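Local coordinates for bromodomain factor 2 protein (Trypanosoma cruzi, PDB 6NIM) that probably recognises acetylated lysine, as on histone tails, through its bromodomain, at residues K30-P35 with H94-S99; Y50-S55 with V76-A81; H21-K26 with L105-Q110; R15-V20 with G60-K65. All coordinates share one frame; numbering follows the deposited sequence.

Contact 1: residues K30-P35 with H94-S99. With SO4 (sulfate ion), chain D.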
# COMPACT_ATOMS: atom_id res chain seq x y z
N LYS A 30 -14.88 -10.37 -13.13
CA LYS A 30 -15.48 -10.55 -11.78
C LYS A 30 -14.42 -11.05 -10.78
O LYS A 30 -14.75 -11.83 -9.85
CB LYS A 30 -16.67 -11.50 -11.91
CG LYS A 30 -17.70 -11.06 -12.92
CD LYS A 30 -18.96 -11.92 -12.84
CE LYS A 30 -19.87 -11.68 -14.02
NZ LYS A 30 -20.40 -10.30 -14.01
N MET A 31 -13.18 -10.62 -10.94
CA MET A 31 -12.04 -11.14 -10.15
C MET A 31 -11.94 -10.37 -8.82
O MET A 31 -11.18 -10.79 -7.94
CB MET A 31 -10.75 -11.00 -10.96
CG MET A 31 -10.40 -9.58 -11.28
SD MET A 31 -8.90 -9.43 -12.29
CE MET A 31 -7.64 -9.80 -11.07
N PHE A 32 -12.70 -9.29 -8.66
CA PHE A 32 -12.68 -8.43 -7.45
C PHE A 32 -14.03 -8.45 -6.72
O PHE A 32 -14.19 -7.72 -5.74
CB PHE A 32 -12.35 -6.99 -7.85
CG PHE A 32 -11.01 -6.74 -8.50
CD1 PHE A 32 -9.83 -7.15 -7.89
CD2 PHE A 32 -10.94 -6.10 -9.73
CE1 PHE A 32 -8.61 -6.90 -8.49
CE2 PHE A 32 -9.71 -5.83 -10.31
CZ PHE A 32 -8.55 -6.24 -9.70
N HIS A 33 -15.01 -9.23 -7.18
CA HIS A 33 -16.38 -9.14 -6.62
C HIS A 33 -16.42 -9.73 -5.21
O HIS A 33 -17.20 -9.23 -4.40
CB HIS A 33 -17.44 -9.75 -7.55
CG HIS A 33 -17.79 -8.91 -8.72
ND1 HIS A 33 -18.79 -9.26 -9.61
CD2 HIS A 33 -17.27 -7.75 -9.18
CE1 HIS A 33 -18.87 -8.36 -10.57
NE2 HIS A 33 -17.95 -7.41 -10.32
N HIS A 34 -15.68 -10.81 -4.94
CA HIS A 34 -15.86 -11.64 -3.72
C HIS A 34 -14.51 -12.04 -3.14
O HIS A 34 -13.52 -12.10 -3.86
CB HIS A 34 -16.73 -12.86 -4.05
CG HIS A 34 -18.10 -12.46 -4.48
ND1 HIS A 34 -19.05 -11.95 -3.60
CD2 HIS A 34 -18.69 -12.49 -5.70
CE1 HIS A 34 -20.14 -11.65 -4.27
NE2 HIS A 34 -19.96 -11.99 -5.55
N PRO A 35 -14.44 -12.32 -1.82
CA PRO A 35 -13.24 -12.88 -1.20
C PRO A 35 -12.77 -14.16 -1.91
O PRO A 35 -13.58 -14.93 -2.38
CB PRO A 35 -13.66 -13.23 0.24
CG PRO A 35 -14.87 -12.38 0.49
CD PRO A 35 -15.54 -12.16 -0.84
N HIS A 94 -3.92 -10.60 -14.36
CA HIS A 94 -2.85 -9.61 -14.11
C HIS A 94 -3.08 -8.35 -14.95
O HIS A 94 -2.87 -7.23 -14.44
CB HIS A 94 -1.48 -10.23 -14.37
CG HIS A 94 -0.34 -9.32 -14.04
ND1 HIS A 94 0.36 -9.44 -12.85
CD2 HIS A 94 0.28 -8.35 -14.74
CE1 HIS A 94 1.32 -8.57 -12.82
NE2 HIS A 94 1.31 -7.87 -13.98
N GLN A 95 -3.51 -8.53 -16.20
CA GLN A 95 -3.69 -7.41 -17.13
C GLN A 95 -4.88 -6.55 -16.69
O GLN A 95 -4.75 -5.35 -16.72
CB GLN A 95 -3.90 -7.87 -18.57
CG GLN A 95 -3.76 -6.71 -19.54
CD GLN A 95 -3.83 -7.16 -20.97
OE1 GLN A 95 -4.89 -7.08 -21.58
NE2 GLN A 95 -2.72 -7.73 -21.44
N GLN A 96 -6.01 -7.16 -16.27
CA GLN A 96 -7.15 -6.35 -15.77
C GLN A 96 -6.71 -5.56 -14.52
O GLN A 96 -7.10 -4.41 -14.38
CB GLN A 96 -8.40 -7.18 -15.47
CG GLN A 96 -9.60 -6.27 -15.26
CD GLN A 96 -10.83 -7.02 -14.83
OE1 GLN A 96 -11.47 -7.70 -15.63
NE2 GLN A 96 -11.17 -6.87 -13.56
N ALA A 97 -5.88 -6.17 -13.69
CA ALA A 97 -5.39 -5.50 -12.47
C ALA A 97 -4.48 -4.34 -12.86
O ALA A 97 -4.55 -3.31 -12.18
CB ALA A 97 -4.73 -6.51 -11.60
N LEU A 98 -3.68 -4.46 -13.92
CA LEU A 98 -2.85 -3.33 -14.43
C LEU A 98 -3.76 -2.18 -14.83
O LEU A 98 -3.47 -1.03 -14.49
CB LEU A 98 -2.03 -3.76 -15.64
CG LEU A 98 -0.72 -4.50 -15.42
CD1 LEU A 98 -0.10 -4.81 -16.77
CD2 LEU A 98 0.27 -3.70 -14.56
N SER A 99 -4.84 -2.51 -15.55
CA SER A 99 -5.82 -1.53 -16.03
C SER A 99 -6.43 -0.85 -14.80
O SER A 99 -6.52 0.40 -14.75
CB SER A 99 -6.85 -2.21 -16.90
OG SER A 99 -7.92 -1.34 -17.11
S SO4 D . -21.21 -11.79 -9.33
O1 SO4 D . -22.20 -11.78 -8.29
O2 SO4 D . -19.91 -11.60 -8.76
O3 SO4 D . -21.49 -10.73 -10.28
O4 SO4 D . -21.24 -13.06 -10.01
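In the loop that follows helix 13-26, the ZA loop of the bromodomain fold, Met-31 and Phe-32 lean on Gln-96 and Ala-97 of helix 92-110. Phe-32 probably corresponds to the phenylalanine of the family's shelf beside the acetyl-lysine pocket. Its ring points its edge at the helix, CZ lying 4.3 Å from Ala-97 CA; a methyl at position 97 is small enough to let the ring in. Met-31 has its CG between the backbone N and the carbonyl carbon (chi1 62°), a crowded position that brings CG over the centre of the Phe-32 ring and 3.6 Å from Gln-96 NE2. The extended Gln-96 chain runs past both side chains in the opposite direction, with its amide turned 56° from the ring and NE2 at 3.7 Å from Phe-32 CE2. That amide is fixed at both ends: NE2 gives a hydrogen bond to Asp-27 OD1, and OE1 accepts one from Leu-29 N.

On the far side of the loop a sulfate, probably from the crystallisation liquor, takes a hydrogen bond from His-33 ND1 to its O2 (2.7 Å, 154°), while His-34 NE2 reaches the same oxygen weakly at 3.2 Å. Because His-33 NE2 is also hydrogen-bonded, to Trp-24 O, both ring nitrogens appear to act as donors, consistent with a protonated imidazole beside the anion.

Contact 2: residues Y50-S55 with V76-A81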
# COMPACT_ATOMS: atom_id res chain seq x y z
N TYR A 50 -3.05 -9.51 3.12
CA TYR A 50 -4.08 -8.46 3.33
C TYR A 50 -5.18 -8.62 2.28
O TYR A 50 -5.37 -7.76 1.43
CB TYR A 50 -3.45 -7.08 3.21
CG TYR A 50 -2.31 -6.79 4.16
CD1 TYR A 50 -2.46 -6.91 5.53
CD2 TYR A 50 -1.09 -6.34 3.67
CE1 TYR A 50 -1.42 -6.61 6.39
CE2 TYR A 50 -0.05 -6.03 4.52
CZ TYR A 50 -0.21 -6.17 5.88
OH TYR A 50 0.84 -5.86 6.70
N PRO A 51 -5.91 -9.74 2.30
CA PRO A 51 -6.99 -9.95 1.34
C PRO A 51 -8.06 -8.87 1.52
O PRO A 51 -8.35 -8.46 2.61
CB PRO A 51 -7.51 -11.35 1.71
CG PRO A 51 -7.21 -11.42 3.20
CD PRO A 51 -5.82 -10.83 3.29
N VAL A 52 -8.62 -8.42 0.40
CA VAL A 52 -9.76 -7.47 0.39
C VAL A 52 -10.40 -7.57 -0.99
O VAL A 52 -9.68 -7.87 -1.99
CB VAL A 52 -9.30 -6.05 0.76
CG1 VAL A 52 -8.24 -5.53 -0.19
CG2 VAL A 52 -10.47 -5.07 0.84
N ASP A 53 -11.69 -7.34 -1.06
CA ASP A 53 -12.48 -7.48 -2.31
C ASP A 53 -13.58 -6.41 -2.25
O ASP A 53 -13.76 -5.83 -1.15
CB ASP A 53 -13.05 -8.88 -2.45
CG ASP A 53 -14.03 -9.10 -1.32
OD1 ASP A 53 -13.55 -9.36 -0.19
OD2 ASP A 53 -15.22 -8.87 -1.56
N LEU A 54 -14.24 -6.12 -3.38
CA LEU A 54 -15.26 -5.03 -3.47
C LEU A 54 -16.45 -5.30 -2.53
O LEU A 54 -16.97 -4.31 -1.99
CB LEU A 54 -15.73 -4.87 -4.92
CG LEU A 54 -14.67 -4.32 -5.89
CD1 LEU A 54 -15.20 -4.40 -7.32
CD2 LEU A 54 -14.27 -2.91 -5.50
N SER A 55 -16.85 -6.55 -2.32
CA SER A 55 -18.00 -6.88 -1.43
C SER A 55 -17.62 -6.51 -0.00
O SER A 55 -18.40 -5.84 0.70
CB SER A 55 -18.45 -8.32 -1.54
OG SER A 55 -19.13 -8.53 -2.76
N VAL A 76 -9.11 -0.23 -1.89
CA VAL A 76 -9.20 -0.58 -3.33
C VAL A 76 -7.78 -0.78 -3.88
O VAL A 76 -7.52 -1.77 -4.61
CB VAL A 76 -9.96 0.51 -4.09
CG1 VAL A 76 -9.79 0.36 -5.59
CG2 VAL A 76 -11.42 0.52 -3.70
N ALA A 77 -6.85 0.11 -3.53
CA ALA A 77 -5.44 -0.03 -3.99
C ALA A 77 -4.89 -1.39 -3.52
O ALA A 77 -4.23 -2.14 -4.31
CB ALA A 77 -4.64 1.14 -3.48
N GLN A 78 -5.17 -1.79 -2.27
CA GLN A 78 -4.60 -3.05 -1.73
C GLN A 78 -5.18 -4.23 -2.49
O GLN A 78 -4.45 -5.18 -2.81
CB GLN A 78 -4.86 -3.20 -0.22
CG GLN A 78 -4.30 -4.51 0.32
CD GLN A 78 -2.81 -4.44 0.33
OE1 GLN A 78 -2.27 -3.57 1.01
NE2 GLN A 78 -2.15 -5.33 -0.41
N MET A 79 -6.47 -4.17 -2.80
CA MET A 79 -7.18 -5.19 -3.61
C MET A 79 -6.47 -5.34 -4.96
O MET A 79 -6.24 -6.47 -5.41
CB MET A 79 -8.63 -4.76 -3.84
CG MET A 79 -9.42 -5.74 -4.65
SD MET A 79 -11.04 -5.01 -5.01
CE MET A 79 -10.63 -3.80 -6.26
N ILE A 80 -6.17 -4.23 -5.61
CA ILE A 80 -5.52 -4.25 -6.95
C ILE A 80 -4.10 -4.80 -6.79
O ILE A 80 -3.69 -5.63 -7.60
CB ILE A 80 -5.55 -2.84 -7.57
CG1 ILE A 80 -7.01 -2.40 -7.84
CG2 ILE A 80 -4.70 -2.78 -8.83
CD1 ILE A 80 -7.18 -0.97 -8.20
N ALA A 81 -3.33 -4.32 -5.80
CA ALA A 81 -1.94 -4.78 -5.56
C ALA A 81 -1.94 -6.30 -5.35
O ALA A 81 -1.06 -6.99 -5.89
CB ALA A 81 -1.33 -4.03 -4.37
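Met-79 of helix 69-86 packs against Val-52 and Leu-54, where the ZA loop of this bromodomain runs into helix 54-62. Its CB sits 3.8 Å from Val-52 CG1. The next atom, CG, passes along the loop backbone, 3.4 Å from Val-52 O. With chi1 and chi2 both extended, the chain reaches out to SD, 3.8 Å from Leu-54 CG; the bend at chi3 (74°) then lays CE against Leu-54 CD2, also at 3.8 Å, and the two side chains cross at about a right angle. A long, unbranched methionine can follow this turning path; compact Val-52 fits the loop's close approach, its CG1 3.4 Å from Met-79 N.

One residue earlier, Gln-78 offers aliphatic surface: its CG touches Tyr-50 O, and the bend at chi2 (71°) lays the amide across Tyr-50, CD 4.0 Å from Tyr-50 CB, with NE2 bonded to Asn-82 OD1. Asn-82 ND2 in turn bonds to Tyr-50 O and holds the loop to the helix. Asp-53, whose CB points away from helix 69-86, is the N-cap of helix 54-62: OD1 pairs with Thr-56 OG1, and OD2 accepts a weak bond of 2.9 Å from Ser-55 N.

Contact 3: residues H21-K26 with L105-Q110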
# COMPACT_ATOMS: atom_id res chain seq x y z
N HIS A 21 -19.20 0.66 -6.71
CA HIS A 21 -20.16 0.17 -7.73
C HIS A 21 -19.59 0.36 -9.14
O HIS A 21 -19.78 -0.53 -10.00
CB HIS A 21 -21.54 0.84 -7.57
CG HIS A 21 -22.52 0.29 -8.54
ND1 HIS A 21 -22.96 1.02 -9.62
CD2 HIS A 21 -23.04 -0.95 -8.65
CE1 HIS A 21 -23.79 0.27 -10.33
NE2 HIS A 21 -23.82 -0.96 -9.77
N GLN A 22 -18.91 1.47 -9.42
CA GLN A 22 -18.36 1.72 -10.78
C GLN A 22 -17.29 0.66 -11.04
O GLN A 22 -17.24 0.14 -12.15
CB GLN A 22 -17.74 3.11 -10.91
CG GLN A 22 -18.74 4.26 -10.94
CD GLN A 22 -19.64 4.27 -12.16
OE1 GLN A 22 -19.18 4.19 -13.29
NE2 GLN A 22 -20.94 4.44 -11.94
N LEU A 23 -16.46 0.36 -10.02
CA LEU A 23 -15.37 -0.65 -10.14
C LEU A 23 -15.99 -2.03 -10.33
O LEU A 23 -15.45 -2.82 -11.11
CB LEU A 23 -14.47 -0.60 -8.89
CG LEU A 23 -13.65 0.68 -8.71
CD1 LEU A 23 -12.86 0.61 -7.43
CD2 LEU A 23 -12.71 0.96 -9.90
N TRP A 24 -17.05 -2.34 -9.59
CA TRP A 24 -17.80 -3.61 -9.73
C TRP A 24 -18.19 -3.84 -11.20
O TRP A 24 -17.96 -4.93 -11.69
CB TRP A 24 -19.03 -3.56 -8.82
CG TRP A 24 -19.81 -4.82 -8.79
CD1 TRP A 24 -20.73 -5.24 -9.70
CD2 TRP A 24 -19.79 -5.81 -7.74
NE1 TRP A 24 -21.27 -6.43 -9.31
CE2 TRP A 24 -20.72 -6.81 -8.12
CE3 TRP A 24 -19.09 -5.95 -6.54
CZ2 TRP A 24 -20.93 -7.95 -7.34
CZ3 TRP A 24 -19.31 -7.06 -5.77
CH2 TRP A 24 -20.21 -8.05 -6.17
N ASP A 25 -18.76 -2.83 -11.85
CA ASP A 25 -19.33 -2.92 -13.22
C ASP A 25 -18.19 -2.97 -14.24
O ASP A 25 -18.36 -3.60 -15.30
CB ASP A 25 -20.27 -1.76 -13.50
CG ASP A 25 -21.64 -1.92 -12.84
OD1 ASP A 25 -21.92 -3.00 -12.35
OD2 ASP A 25 -22.38 -0.94 -12.80
N LYS A 26 -17.04 -2.39 -13.91
CA LYS A 26 -15.87 -2.38 -14.82
C LYS A 26 -15.05 -3.66 -14.64
O LYS A 26 -14.10 -3.85 -15.47
CB LYS A 26 -15.03 -1.12 -14.58
CG LYS A 26 -15.67 0.14 -15.14
CD LYS A 26 -14.92 1.40 -14.77
CE LYS A 26 -15.80 2.63 -14.68
NZ LYS A 26 -16.01 3.28 -16.00
N LEU A 105 -8.13 5.71 -9.57
CA LEU A 105 -8.22 7.10 -9.07
C LEU A 105 -9.06 7.94 -10.04
O LEU A 105 -9.79 8.82 -9.59
CB LEU A 105 -6.82 7.71 -8.93
CG LEU A 105 -5.92 7.06 -7.90
CD1 LEU A 105 -4.58 7.80 -7.89
CD2 LEU A 105 -6.53 7.02 -6.51
N ASP A 106 -8.97 7.66 -11.33
CA ASP A 106 -9.81 8.35 -12.34
C ASP A 106 -11.30 8.11 -12.03
O ASP A 106 -12.11 9.06 -12.07
CB ASP A 106 -9.44 7.86 -13.74
CG ASP A 106 -9.99 8.77 -14.82
OD1 ASP A 106 -9.59 9.96 -14.81
OD2 ASP A 106 -10.88 8.31 -15.59
N VAL A 107 -11.64 6.87 -11.71
CA VAL A 107 -13.02 6.46 -11.29
C VAL A 107 -13.39 7.18 -10.01
O VAL A 107 -14.51 7.74 -9.96
CB VAL A 107 -13.17 4.93 -11.16
CG1 VAL A 107 -14.58 4.53 -10.69
CG2 VAL A 107 -12.88 4.28 -12.51
N ALA A 108 -12.52 7.19 -8.99
CA ALA A 108 -12.78 7.92 -7.73
C ALA A 108 -13.15 9.36 -8.05
O ALA A 108 -14.18 9.87 -7.56
CB ALA A 108 -11.59 7.87 -6.82
N ARG A 109 -12.36 10.03 -8.91
CA ARG A 109 -12.66 11.43 -9.32
C ARG A 109 -14.01 11.53 -10.05
O ARG A 109 -14.75 12.52 -9.80
CB ARG A 109 -11.55 11.97 -10.23
CG ARG A 109 -10.24 12.25 -9.52
CD ARG A 109 -9.20 12.65 -10.57
NE ARG A 109 -7.89 12.97 -10.01
CZ ARG A 109 -7.59 14.09 -9.35
NH1 ARG A 109 -8.51 15.02 -9.17
NH2 ARG A 109 -6.37 14.28 -8.87
N GLN A 110 -14.34 10.57 -10.93
CA GLN A 110 -15.64 10.57 -11.65
C GLN A 110 -16.78 10.51 -10.63
O GLN A 110 -17.89 10.90 -10.97
CB GLN A 110 -15.79 9.38 -12.60
CG GLN A 110 -14.82 9.40 -13.78
CD GLN A 110 -15.02 8.17 -14.61
OE1 GLN A 110 -15.05 7.05 -14.09
NE2 GLN A 110 -15.23 8.36 -15.92
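Val-107 is the one side chain of 105-110 that reaches Gln-22 and Leu-23, and its two methyls share out the work where helices 13-26 and 92-110 of the bromodomain bundle cross. CG1, anti to the backbone N (chi1 179°), comes 3.5 Å from Gln-22 CB and 4.1 Å from Leu-23 CD2. CG2 faces the other way along helix 13-26 and meets Lys-26 CE at 4.0 Å. A beta-branched residue suits the place because it presents two methyls to three partners without needing length.

The partners are shaped to match. Gln-22 bends at chi2 (-66°), so its amide turns aside and the aliphatic root does the touching. Leu-23 starts out across the line between the helices; with CD1 anti to CA, the other methyl, CD2, is the one turned to the valine. Lys-26 runs antiparallel to Val-107 and lends its CD and CE methylenes as apolar surface; its NZ stays 4.3 Å from Gln-110 OE1, so the polar tips are only neighbours at the rim.

The short helical segments approach to 10.4 Å at 131° between their directions, slightly nearer perpendicular than antiparallel. On the inner side of this crossing Leu-23 continues onto Val-76 of helix 69-86 and Leu-54 of helix 54-62, and Val-107 also packs on Phe-19, one turn earlier on helix 13-26.

Contact 4: residues R15-V20 with G60-K65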
# COMPACT_ATOMS: atom_id res chain seq x y z
N ARG A 15 -20.62 8.59 -1.98
CA ARG A 15 -19.60 8.71 -3.07
C ARG A 15 -18.66 7.51 -3.02
O ARG A 15 -18.30 6.99 -4.08
CB ARG A 15 -18.85 10.02 -2.95
CG ARG A 15 -19.70 11.25 -3.21
CD ARG A 15 -18.84 12.44 -2.86
NE ARG A 15 -19.57 13.67 -2.77
CZ ARG A 15 -19.91 14.40 -3.81
NH1 ARG A 15 -19.61 13.95 -5.02
NH2 ARG A 15 -20.53 15.55 -3.66
N CYS A 16 -18.30 7.04 -1.83
CA CYS A 16 -17.46 5.82 -1.72
C CYS A 16 -18.22 4.60 -2.27
O CYS A 16 -17.59 3.74 -2.89
CB CYS A 16 -17.01 5.58 -0.29
SG CYS A 16 -15.75 6.76 0.23
N LEU A 17 -19.50 4.44 -1.95
CA LEU A 17 -20.29 3.31 -2.47
C LEU A 17 -20.41 3.43 -3.99
O LEU A 17 -20.32 2.39 -4.67
CB LEU A 17 -21.66 3.25 -1.79
CG LEU A 17 -21.57 2.78 -0.35
CD1 LEU A 17 -22.87 3.06 0.41
CD2 LEU A 17 -21.22 1.29 -0.29
N ALA A 18 -20.59 4.65 -4.51
CA ALA A 18 -20.72 4.87 -5.97
C ALA A 18 -19.41 4.41 -6.63
O ALA A 18 -19.43 3.75 -7.69
CB ALA A 18 -21.00 6.32 -6.27
N PHE A 19 -18.30 4.76 -5.99
CA PHE A 19 -16.93 4.41 -6.45
C PHE A 19 -16.78 2.89 -6.53
O PHE A 19 -16.40 2.35 -7.58
CB PHE A 19 -15.93 5.07 -5.50
CG PHE A 19 -14.50 4.62 -5.57
CD1 PHE A 19 -13.80 4.59 -6.77
CD2 PHE A 19 -13.81 4.33 -4.40
CE1 PHE A 19 -12.46 4.25 -6.79
CE2 PHE A 19 -12.47 3.97 -4.44
CZ PHE A 19 -11.79 3.97 -5.63
N VAL A 20 -17.18 2.18 -5.48
CA VAL A 20 -17.11 0.69 -5.42
C VAL A 20 -18.01 0.12 -6.53
O VAL A 20 -17.60 -0.80 -7.17
CB VAL A 20 -17.49 0.18 -4.02
CG1 VAL A 20 -17.75 -1.31 -4.01
CG2 VAL A 20 -16.40 0.59 -3.05
N GLY A 60 -17.62 -2.53 4.60
CA GLY A 60 -16.81 -1.68 5.49
C GLY A 60 -17.24 -0.22 5.41
O GLY A 60 -17.20 0.51 6.44
N ILE A 61 -17.60 0.24 4.23
CA ILE A 61 -18.18 1.60 4.05
C ILE A 61 -19.50 1.61 4.80
O ILE A 61 -19.74 2.55 5.55
CB ILE A 61 -18.41 1.98 2.58
CG1 ILE A 61 -17.10 1.99 1.77
CG2 ILE A 61 -19.13 3.33 2.48
CD1 ILE A 61 -17.27 1.82 0.26
N GLU A 62 -20.36 0.64 4.51
CA GLU A 62 -21.75 0.65 5.05
C GLU A 62 -21.71 0.70 6.58
O GLU A 62 -22.55 1.41 7.21
CB GLU A 62 -22.52 -0.58 4.56
CG GLU A 62 -22.96 -0.48 3.10
CD GLU A 62 -23.54 -1.78 2.55
OE1 GLU A 62 -23.38 -2.83 3.21
OE2 GLU A 62 -24.11 -1.76 1.45
N SER A 63 -20.78 -0.04 7.18
CA SER A 63 -20.69 -0.21 8.65
C SER A 63 -19.97 0.97 9.30
O SER A 63 -19.92 1.03 10.54
CB SER A 63 -19.98 -1.50 8.99
OG SER A 63 -18.59 -1.38 8.64
N GLY A 64 -19.35 1.83 8.51
CA GLY A 64 -18.47 2.89 9.04
C GLY A 64 -17.16 2.34 9.55
O GLY A 64 -16.52 3.03 10.39
N LYS A 65 -16.72 1.18 9.08
CA LYS A 65 -15.39 0.63 9.45
C LYS A 65 -14.33 1.63 8.95
O LYS A 65 -13.45 1.99 9.75
CB LYS A 65 -15.20 -0.79 8.93
CG LYS A 65 -13.86 -1.44 9.25
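Ile-61 is the bump and Cys-16, Leu-17 and Val-20 form the hollow where helix 54-62 of the bromodomain's four-helix bundle lies against helix 13-26. Cys-16 and Leu-17 are neighbours on one turn, and Val-20 follows a turn later. Ile-61 projects straight at them, its CG1 anti to the carbonyl carbon (chi1 -61°), and sinks CD1 deepest: it rests 3.6 Å from Val-20 CG2, 3.7 Å from Cys-16 O and 3.8 Å from Cys-16 CB. The second branch, CG2, lies against the flank of the hollow, 3.8 Å from Leu-17 CG. Small Cys-16 and beta-branched Val-20 keep the floor shallow enough for the methyl to meet it, while the longer Leu-17 rises as a wall along the side of Ile-61.

Beside the bump, at the exposed rim, Glu-62 CG meets Leu-17 CD2 at 4.2 Å while its carboxylate makes a salt bridge with Arg-58. Val-72 of helix 69-86 covers Cys-16 and Ile-61 from another direction. Just beyond the bump the helix ends in a Schellman motif: Gly-64 takes a positive phi of 73°, readily reached without a side chain, and its N bonds back to Ile-61 O at 3.1 Å.

Contacts 1 and 2 lie next to each other, centres about 9 Å apart, and are joined by hydrogen bonds from Leu-54 N to Phe-32 O (2.8 Å) and between Ser-55 OG and His-33 O (2.6 Å); both lie toward the loop end of the bundle, where bromodomains bind acetyl-lysine. Trp-24 of the 21-26 segment ties contact 3 to them: its backbone O accepts from His-33 NE2 (2.8 Å) and its ring packs on Ser-55. Contact 4 is centred about 19 Å from the centre of contact 1, on the opposite side of the chain's centre. Phe-19 bridges to contact 2 through Val-76 and to contact 3 through Ala-108, making one continuous apolar core.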